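Local coordinates for probable branched-chain amino acid ABC transporter, amino acid binding protein (PDB 3LKB) that probably binds branched-chain amino acids, valine among them, and hands them to an ABC transporter for uptake into the cell, at residues G18-A23 and Q205-P210; L148-S153 and V177-S182; G235-A240 and I282-Y287. The protein carries 2 engineered substitutions. All coordinates share one frame; numbering follows the deposited sequence.

Contact 1. Residues G18-A23 and Q205-P210; sequences GPTSDA and QNVAGP. With IPA (isopropyl alcohol), chain D.
Asp-22 turns its CG beside its own backbone N, anti to the carbonyl carbon (chi1 -69°). Val-207 has CG1 anti to its carbonyl carbon (chi1 -83°), directed at Thr-20 and Ala-23. Its CG2 branch, between the backbone N and the carbonyl carbon, faces Asp-22 OD2 at 4.0 Å. OD2 of Asp-22 accepts the backbone N of Gly-209 at 3.1 Å, with the donor 43° out of the carboxylate plane. Gly-209 suits this site, because a CB there would run into OD2. The CG1 branch of Val-207 lies 3.8 Å from Thr-20 O and 4.0 Å from Ala-23 CB.

This contact spans the cleft of a two-lobed periplasmic binding protein. The beginning of helix 21-41 in one lobe faces the beginning of helix 208-220 in the other. Thr-20 sits just ahead of the first helix and belongs to the valine pocket. Its OG1 is buried and has no polar partner in the model. Gly-18 O accepts from both N and OG of Ser-21, which fixes the turn leading into that helix.

An isopropyl alcohol, probably from the crystallisation liquor, lies beside the carboxylate. Its O2 gives a hydrogen bond to Asp-22 OD2 at 2.8 Å and accepts from Asp-22 N at 3.3 Å. OD2 thus holds two donors, the alcohol and Gly-209 N. The CG2 branch of Val-207 comes within 3.5 Å of the alcohol O2.

Contact 2. Residues L148-S153 and V177-S182; sequences LVVHPS and VQEVGS
Val-149 and Val-180 meet on the tightly packed side of this strand pair. CG1 of Val-149 touches CG2 of Val-180 at 3.7 Å, and the two side chains cross obliquely. Val-149 holds CG1 anti to its backbone N (chi1 169°), beside the carbonyl carbon. Phe-194 and Leu-190 of helix 188-196 cover this face. On the other face Leu-148 CB meets Val-177 CB at 3.9 Å, and helix 160-170 packs over them.

The backbones run parallel, at 19° to each other. Gln-178 N bonds to Leu-148 O at 3.1 Å. Val-150 N bonds to Gln-178 O, and Val-180 N returns to Val-150 O at 2.8 Å. Strand 145-150, helix 160-170 and strand 173-179 form a beta-alpha-beta crossover of the Rossmann-like lobe that this binding-protein family shares. Strand 173-179 is the outermost strand of the sheet within this chain. Strand 201-205 flanks strand 145-150 on its other side.

Glu-179 and Pro-152, by contrast, are exposed to solvent. Glu-179 runs side by side with the buried Val-150, its CG 3.6 Å from Val-150 CG1. The extended chain carries OE1 on to a salt bridge with Arg-157. Pro-152 CG lies 3.6 Å from Gly-181 N. Pro-152 is also the centre of an inverse gamma turn closed by Ser-153 N and His-151 O. Its two neighbours in that turn are buried. CD of Pro-152 sits 3.2 Å above the plane of the His-151 ring, over its centre. Ser-153 OG bonds to ND1 of the same ring at 2.6 Å, holding its rotation, and accepts a weak hydrogen bond from Gly-156 N, capping the helix start.

Contact 3. Residues G235-A240 and I282-Y287; sequences GPDLIA and IESVNY
Ser-284 OG is gripped from two sides of the contact. It donates to Asp-237 OD1 at 2.7 Å, where it uses the syn lone pair, the side facing the other oxygen. It also accepts from Asn-286 N at 3.3 Å, with an N-H...O angle of 149°. Ser-284 is at the N-cap of helix 285-308, and this is its capping bond. The OG stands anti to its backbone N and beside the carbonyl carbon (chi1 -171°), where Asp-237 OD1 meets it.

Asp-237 OD2 lies 3.2 Å from Ser-284 OG and 3.9 Å from Val-285 N, near the first turn of that helix. A carboxylate there is likely to be favoured by the helix dipole. An alanine here would probably leave the Ser-284 hydroxyl without its acceptor, held only by Asn-286 N among the bonds described, and open a gap beside the helix start.

Pro-236, in the first turn of helix 236-242, lays CG 3.4 Å from Glu-283 O. Its CB stands 4.3 Å from Glu-283 CG. Gly-235 before it is the N-cap residue and has a positive phi of 77°, which suits glycine.

Leu-238 packs on Val-211 and Leu-215 of helix 208-220. Ser-284 and Asn-286 pack on Pro-26 of helix 21-41. Tyr-287 reaches Asp-33 of that same helix through its OH, and its side chain also touches helix 263-274.

How the contacts relate
Contact 1 lies between the other two. Its centre is about 11 Å from that of contact 2 and about 12 Å from that of contact 3. Contacts 2 and 3 do not touch, and their nearest atoms are about 11 Å apart. Contact 2 is nested in the chain loop closed by contact 1, and contact 3 follows later. Gln-205 joins contacts 1 and 2, with N 2.9 Å from Val-149 O and O 3.0 Å from His-151 N. Ala-23 CB packs on Asn-286 ND2 at 3.6 Å, linking contacts 1 and 3. The side chain of Thr-20 is about 4 Å from the bound valine, those of His-151 and Asn-286 about 7 Å.

Contact 1. Residues G18-A23 and Q205-P210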
loop_
_atom_site.group_PDB
_atom_site.type_symbol
_atom_site.label_atom_id
_atom_site.label_comp_id
_atom_site.label_asym_id
_atom_site.label_seq_id
_atom_site.Cartn_x
_atom_site.Cartn_y
_atom_site.Cartn_z
ATOM N N GLY A 18 -2.260 -2.828 -4.367
ATOM C CA GLY A 18 -3.081 -3.861 -4.981
ATOM C C GLY A 18 -2.903 -5.191 -4.305
ATOM O O GLY A 18 -2.344 -5.262 -3.217
ATOM N N PRO A 19 -3.388 -6.261 -4.936
ATOM C CA PRO A 19 -3.414 -7.587 -4.297
ATOM C C PRO A 19 -2.023 -8.025 -3.847
ATOM O O PRO A 19 -1.056 -7.830 -4.601
ATOM C CB PRO A 19 -3.907 -8.526 -5.431
ATOM C CG PRO A 19 -4.613 -7.623 -6.429
ATOM C CD PRO A 19 -3.907 -6.280 -6.318
ATOM N N THR A 20 -1.907 -8.567 -2.633
ATOM C CA THR A 20 -0.616 -9.139 -2.173
ATOM C C THR A 20 0.313 -8.065 -1.612
ATOM O O THR A 20 1.441 -8.358 -1.164
ATOM C CB THR A 20 0.018 -9.845 -3.394
ATOM O OG1 THR A 20 -0.421 -11.222 -3.440
ATOM C CG2 THR A 20 1.378 -9.719 -3.436
ATOM N N SER A 21 -0.167 -6.817 -1.602
ATOM C CA SER A 21 0.681 -5.698 -1.209
ATOM C C SER A 21 1.140 -5.701 0.271
ATOM O O SER A 21 2.115 -5.057 0.633
ATOM C CB SER A 21 0.063 -4.377 -1.672
ATOM O OG SER A 21 -1.149 -4.119 -1.006
ATOM N N ASP A 22 0.520 -6.498 1.120
ATOM C CA ASP A 22 1.074 -6.694 2.479
ATOM C C ASP A 22 2.569 -7.073 2.395
ATOM O O ASP A 22 3.355 -6.785 3.281
ATOM C CB ASP A 22 0.320 -7.824 3.253
ATOM C CG ASP A 22 -1.155 -7.449 3.654
ATOM O OD1 ASP A 22 -1.421 -6.256 4.029
ATOM O OD2 ASP A 22 -2.049 -8.374 3.603
ATOM N N ALA A 23 2.937 -7.796 1.351
ATOM C CA ALA A 23 4.282 -8.307 1.221
ATOM C C ALA A 23 5.040 -7.469 0.189
ATOM O O ALA A 23 6.195 -7.114 0.382
ATOM C CB ALA A 23 4.250 -9.820 0.828
ATOM N N GLN A 205 -1.788 -20.867 2.306
ATOM C CA GLN A 205 -0.852 -20.267 1.359
ATOM C C GLN A 205 -1.417 -18.937 0.923
ATOM O O GLN A 205 -2.268 -18.846 0.039
ATOM C CB GLN A 205 -0.663 -21.178 0.147
ATOM C CG GLN A 205 -0.007 -20.521 -1.066
ATOM C CD GLN A 205 1.523 -20.234 -0.916
ATOM O OE1 GLN A 205 2.070 -20.196 0.184
ATOM N NE2 GLN A 205 2.192 -20.000 -2.046
ATOM N N ASN A 206 -0.912 -17.868 1.495
ATOM C CA ASN A 206 -1.543 -16.587 1.277
ATOM C C ASN A 206 -0.614 -15.477 1.730
ATOM O O ASN A 206 0.502 -15.766 2.182
ATOM C CB ASN A 206 -2.814 -16.587 2.121
ATOM C CG ASN A 206 -3.984 -15.927 1.424
ATOM O OD1 ASN A 206 -3.797 -14.968 0.680
ATOM N ND2 ASN A 206 -5.197 -16.445 1.654
ATOM N N VAL A 207 -1.045 -14.220 1.604
ATOM C CA VAL A 207 -0.390 -13.140 2.313
ATOM C C VAL A 207 -1.112 -13.057 3.637
ATOM O O VAL A 207 -2.094 -13.776 3.842
ATOM C CB VAL A 207 -0.422 -11.765 1.604
ATOM C CG1 VAL A 207 0.718 -11.667 0.542
ATOM C CG2 VAL A 207 -1.829 -11.468 1.016
ATOM N N ALA A 208 -0.626 -12.184 4.512
ATOM C CA ALA A 208 -1.055 -12.158 5.887
ATOM C C ALA A 208 -2.487 -11.641 6.177
ATOM O O ALA A 208 -3.098 -12.106 7.124
ATOM C CB ALA A 208 -0.029 -11.415 6.732
ATOM N N GLY A 209 -3.002 -10.662 5.425
ATOM C CA GLY A 209 -4.361 -10.079 5.714
ATOM C C GLY A 209 -5.505 -11.096 5.619
ATOM O O GLY A 209 -6.290 -11.248 6.530
ATOM N N PRO A 210 -5.604 -11.846 4.509
ATOM C CA PRO A 210 -6.651 -12.909 4.543
ATOM C C PRO A 210 -6.491 -13.940 5.678
ATOM O O PRO A 210 -7.493 -14.394 6.296
ATOM C CB PRO A 210 -6.513 -13.580 3.178
ATOM C CG PRO A 210 -5.954 -12.392 2.266
ATOM C CD PRO A 210 -4.945 -11.734 3.195
HETATM C C1 IPA D . -4.278 -8.242 -0.567
HETATM C C2 IPA D . -3.307 -7.270 0.098
HETATM C C3 IPA D . -3.991 -6.161 0.909
HETATM O O2 IPA D . -2.367 -7.986 0.867
#

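Contact 2. Residues L148-S153 and V177-S182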
loop_
_atom_site.group_PDB
_atom_site.type_symbol
_atom_site.label_atom_id
_atom_site.label_comp_id
_atom_site.label_asym_id
_atom_site.label_seq_id
_atom_site.Cartn_x
_atom_site.Cartn_y
_atom_site.Cartn_z
ATOM N N LEU A 148 -6.665 -27.038 3.064
ATOM C CA LEU A 148 -5.810 -26.026 2.533
ATOM C C LEU A 148 -6.665 -24.813 2.227
ATOM O O LEU A 148 -7.757 -24.949 1.664
ATOM C CB LEU A 148 -5.100 -26.518 1.269
ATOM C CG LEU A 148 -4.253 -27.814 1.317
ATOM C CD1 LEU A 148 -3.511 -28.027 -0.033
ATOM C CD2 LEU A 148 -3.264 -27.875 2.483
ATOM N N VAL A 149 -6.163 -23.630 2.604
ATOM C CA VAL A 149 -6.745 -22.349 2.217
ATOM C C VAL A 149 -5.699 -21.456 1.530
ATOM O O VAL A 149 -4.670 -21.156 2.092
ATOM C CB VAL A 149 -7.365 -21.605 3.448
ATOM C CG1 VAL A 149 -7.726 -20.165 3.098
ATOM C CG2 VAL A 149 -8.589 -22.316 3.917
ATOM N N VAL A 150 -6.048 -20.928 0.374
ATOM C CA VAL A 150 -5.115 -20.552 -0.631
ATOM C C VAL A 150 -5.588 -19.292 -1.342
ATOM O O VAL A 150 -6.799 -19.059 -1.519
ATOM C CB VAL A 150 -5.031 -21.730 -1.558
ATOM C CG1 VAL A 150 -5.308 -21.399 -2.984
ATOM C CG2 VAL A 150 -3.797 -22.497 -1.322
ATOM N N HIS A 151 -4.635 -18.439 -1.689
ATOM C CA HIS A 151 -4.940 -17.207 -2.363
ATOM C C HIS A 151 -5.445 -17.564 -3.760
ATOM O O HIS A 151 -4.971 -18.560 -4.379
ATOM C CB HIS A 151 -3.657 -16.389 -2.447
ATOM C CG HIS A 151 -3.846 -15.014 -2.990
ATOM N ND1 HIS A 151 -3.717 -14.723 -4.335
ATOM C CD2 HIS A 151 -4.185 -13.849 -2.375
ATOM C CE1 HIS A 151 -3.952 -13.433 -4.516
ATOM N NE2 HIS A 151 -4.235 -12.882 -3.346
ATOM N N PRO A 152 -6.397 -16.756 -4.285
ATOM C CA PRO A 152 -7.005 -17.127 -5.577
ATOM C C PRO A 152 -6.102 -16.681 -6.697
ATOM O O PRO A 152 -6.340 -15.665 -7.288
ATOM C CB PRO A 152 -8.315 -16.319 -5.604
ATOM C CG PRO A 152 -8.412 -15.652 -4.170
ATOM C CD PRO A 152 -6.979 -15.494 -3.785
ATOM N N SER A 153 -5.034 -17.408 -6.955
ATOM C CA SER A 153 -4.136 -17.023 -8.023
ATOM C C SER A 153 -3.220 -18.156 -8.186
ATOM O O SER A 153 -3.192 -19.043 -7.348
ATOM C CB SER A 153 -3.306 -15.788 -7.643
ATOM O OG SER A 153 -2.699 -15.967 -6.384
ATOM N N VAL A 177 -9.967 -27.945 -0.348
ATOM C CA VAL A 177 -9.182 -26.789 -0.684
ATOM C C VAL A 177 -10.034 -25.640 -1.220
ATOM O O VAL A 177 -10.803 -25.759 -2.203
ATOM C CB VAL A 177 -7.867 -27.112 -1.485
ATOM C CG1 VAL A 177 -7.735 -28.575 -1.831
ATOM C CG2 VAL A 177 -7.612 -26.193 -2.677
ATOM N N GLN A 178 -9.905 -24.541 -0.497
ATOM C CA GLN A 178 -10.639 -23.329 -0.701
ATOM C C GLN A 178 -9.711 -22.170 -1.047
ATOM O O GLN A 178 -8.645 -22.002 -0.461
ATOM C CB GLN A 178 -11.330 -22.933 0.601
ATOM C CG GLN A 178 -12.549 -23.738 1.001
ATOM C CD GLN A 178 -13.709 -23.561 0.062
ATOM O OE1 GLN A 178 -14.089 -22.443 -0.272
ATOM N NE2 GLN A 178 -14.277 -24.678 -0.379
ATOM N N GLU A 179 -10.164 -21.317 -1.914
ATOM C CA GLU A 179 -9.514 -20.128 -2.310
ATOM C C GLU A 179 -10.129 -18.956 -1.565
ATOM O O GLU A 179 -11.275 -18.765 -1.646
ATOM C CB GLU A 179 -9.595 -20.008 -3.835
ATOM C CG GLU A 179 -8.432 -20.688 -4.532
ATOM C CD GLU A 179 -8.543 -20.928 -6.044
ATOM O OE1 GLU A 179 -8.951 -20.065 -6.800
ATOM O OE2 GLU A 179 -8.160 -21.993 -6.504
ATOM N N VAL A 180 -9.336 -18.231 -0.797
ATOM C CA VAL A 180 -9.758 -17.032 -0.088
ATOM C C VAL A 180 -8.804 -15.860 -0.316
ATOM O O VAL A 180 -7.653 -15.931 -0.027
ATOM C CB VAL A 180 -9.943 -17.272 1.445
ATOM C CG1 VAL A 180 -10.428 -16.096 2.152
ATOM C CG2 VAL A 180 -10.757 -18.440 1.729
ATOM N N GLY A 181 -9.335 -14.768 -0.836
ATOM C CA GLY A 181 -8.591 -13.553 -1.079
ATOM C C GLY A 181 -8.762 -12.432 -0.098
ATOM O O GLY A 181 -9.318 -12.611 0.925
ATOM N N SER A 182 -8.273 -11.260 -0.421
ATOM C CA SER A 182 -8.377 -10.167 0.520
ATOM C C SER A 182 -9.828 -9.662 0.521
ATOM O O SER A 182 -10.557 -9.891 -0.441
ATOM C CB SER A 182 -7.382 -9.066 0.142
ATOM O OG SER A 182 -7.678 -8.642 -1.198
#

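Contact 3. Residues G235-A240 and I282-Y287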
loop_
_atom_site.group_PDB
_atom_site.type_symbol
_atom_site.label_atom_id
_atom_site.label_comp_id
_atom_site.label_asym_id
_atom_site.label_seq_id
_atom_site.Cartn_x
_atom_site.Cartn_y
_atom_site.Cartn_z
ATOM N N GLY A 235 5.206 -13.918 10.186
ATOM C CA GLY A 235 6.065 -12.918 10.751
ATOM C C GLY A 235 5.264 -11.851 11.477
ATOM O O GLY A 235 4.037 -11.971 11.677
ATOM N N PRO A 236 5.946 -10.747 11.817
ATOM C CA PRO A 236 5.365 -9.619 12.540
ATOM C C PRO A 236 4.182 -8.992 11.858
ATOM O O PRO A 236 3.320 -8.461 12.541
ATOM C CB PRO A 236 6.536 -8.629 12.621
ATOM C CG PRO A 236 7.711 -9.454 12.626
ATOM C CD PRO A 236 7.403 -10.562 11.624
ATOM N N ASP A 237 4.125 -9.059 10.537
ATOM C CA ASP A 237 2.919 -8.677 9.809
ATOM C C ASP A 237 1.677 -9.443 10.252
ATOM O O ASP A 237 0.647 -8.819 10.543
ATOM C CB ASP A 237 3.120 -8.831 8.301
ATOM C CG ASP A 237 4.567 -8.587 7.893
ATOM O OD1 ASP A 237 4.790 -7.417 7.498
ATOM O OD2 ASP A 237 5.475 -9.537 8.072
ATOM N N LEU A 238 1.732 -10.774 10.313
ATOM C CA LEU A 238 0.558 -11.514 10.774
ATOM C C LEU A 238 0.175 -11.125 12.202
ATOM O O LEU A 238 -1.002 -10.945 12.525
ATOM C CB LEU A 238 0.759 -13.030 10.671
ATOM C CG LEU A 238 -0.464 -13.973 10.746
ATOM C CD1 LEU A 238 -0.181 -15.316 10.139
ATOM C CD2 LEU A 238 -0.659 -14.298 12.156
ATOM N N ILE A 239 1.154 -10.997 13.072
ATOM C CA ILE A 239 0.856 -10.625 14.458
ATOM C C ILE A 239 0.167 -9.270 14.533
ATOM O O ILE A 239 -0.796 -9.087 15.276
ATOM C CB ILE A 239 2.148 -10.611 15.330
ATOM C CG1 ILE A 239 2.867 -11.987 15.255
ATOM C CG2 ILE A 239 1.867 -10.045 16.748
ATOM C CD1 ILE A 239 2.022 -13.217 15.743
ATOM N N ALA A 240 0.634 -8.326 13.758
ATOM C CA ALA A 240 0.062 -7.003 13.783
ATOM C C ALA A 240 -1.415 -7.011 13.338
ATOM O O ALA A 240 -2.230 -6.212 13.846
ATOM C CB ALA A 240 0.876 -6.050 12.868
ATOM N N ILE A 282 10.547 -1.928 8.964
ATOM C CA ILE A 282 11.856 -2.337 9.448
ATOM C C ILE A 282 11.774 -3.800 9.929
ATOM O O ILE A 282 12.667 -4.603 9.644
ATOM C CB ILE A 282 12.362 -1.484 10.664
ATOM C CG1 ILE A 282 12.686 0.003 10.338
ATOM C CG2 ILE A 282 13.525 -2.162 11.355
ATOM C CD1 ILE A 282 13.096 0.247 8.961
ATOM N N GLU A 283 10.697 -4.157 10.622
ATOM C CA GLU A 283 10.626 -5.498 11.191
ATOM C C GLU A 283 9.966 -6.573 10.333
ATOM O O GLU A 283 9.890 -7.727 10.743
ATOM C CB GLU A 283 10.030 -5.474 12.600
ATOM C CG GLU A 283 8.669 -4.893 12.721
ATOM C CD GLU A 283 8.229 -4.664 14.199
ATOM O OE1 GLU A 283 6.984 -4.576 14.428
ATOM O OE2 GLU A 283 9.124 -4.562 15.109
ATOM N N SER A 284 9.461 -6.197 9.162
ATOM C CA SER A 284 8.776 -7.161 8.355
ATOM C C SER A 284 9.749 -8.193 7.823
ATOM O O SER A 284 10.851 -7.852 7.412
ATOM C CB SER A 284 8.109 -6.455 7.198
ATOM O OG SER A 284 7.259 -7.346 6.511
ATOM N N VAL A 285 9.350 -9.455 7.818
ATOM C CA VAL A 285 10.161 -10.480 7.198
ATOM C C VAL A 285 10.264 -10.228 5.694
ATOM O O VAL A 285 11.233 -10.627 5.065
ATOM C CB VAL A 285 9.631 -11.891 7.480
ATOM C CG1 VAL A 285 8.402 -12.222 6.577
ATOM C CG2 VAL A 285 10.769 -12.952 7.336
ATOM N N ASN A 286 9.309 -9.492 5.126
ATOM C CA ASN A 286 9.392 -9.165 3.682
ATOM C C ASN A 286 10.358 -8.038 3.278
ATOM O O ASN A 286 10.919 -8.018 2.178
ATOM C CB ASN A 286 7.993 -9.102 3.095
ATOM C CG ASN A 286 7.327 -10.469 3.180
ATOM O OD1 ASN A 286 7.925 -11.471 2.763
ATOM N ND2 ASN A 286 6.174 -10.547 3.796
ATOM N N TYR A 287 10.603 -7.141 4.210
ATOM C CA TYR A 287 11.712 -6.215 4.105
ATOM C C TYR A 287 13.010 -7.013 4.139
ATOM O O TYR A 287 13.877 -6.812 3.326
ATOM C CB TYR A 287 11.596 -5.203 5.249
ATOM C CG TYR A 287 12.464 -3.992 5.119
ATOM C CD1 TYR A 287 12.191 -3.045 4.157
ATOM C CD2 TYR A 287 13.585 -3.819 5.942
ATOM C CE1 TYR A 287 12.970 -1.936 4.010
ATOM C CE2 TYR A 287 14.413 -2.678 5.810
ATOM C CZ TYR A 287 14.087 -1.748 4.821
ATOM O OH TYR A 287 14.824 -0.615 4.620
#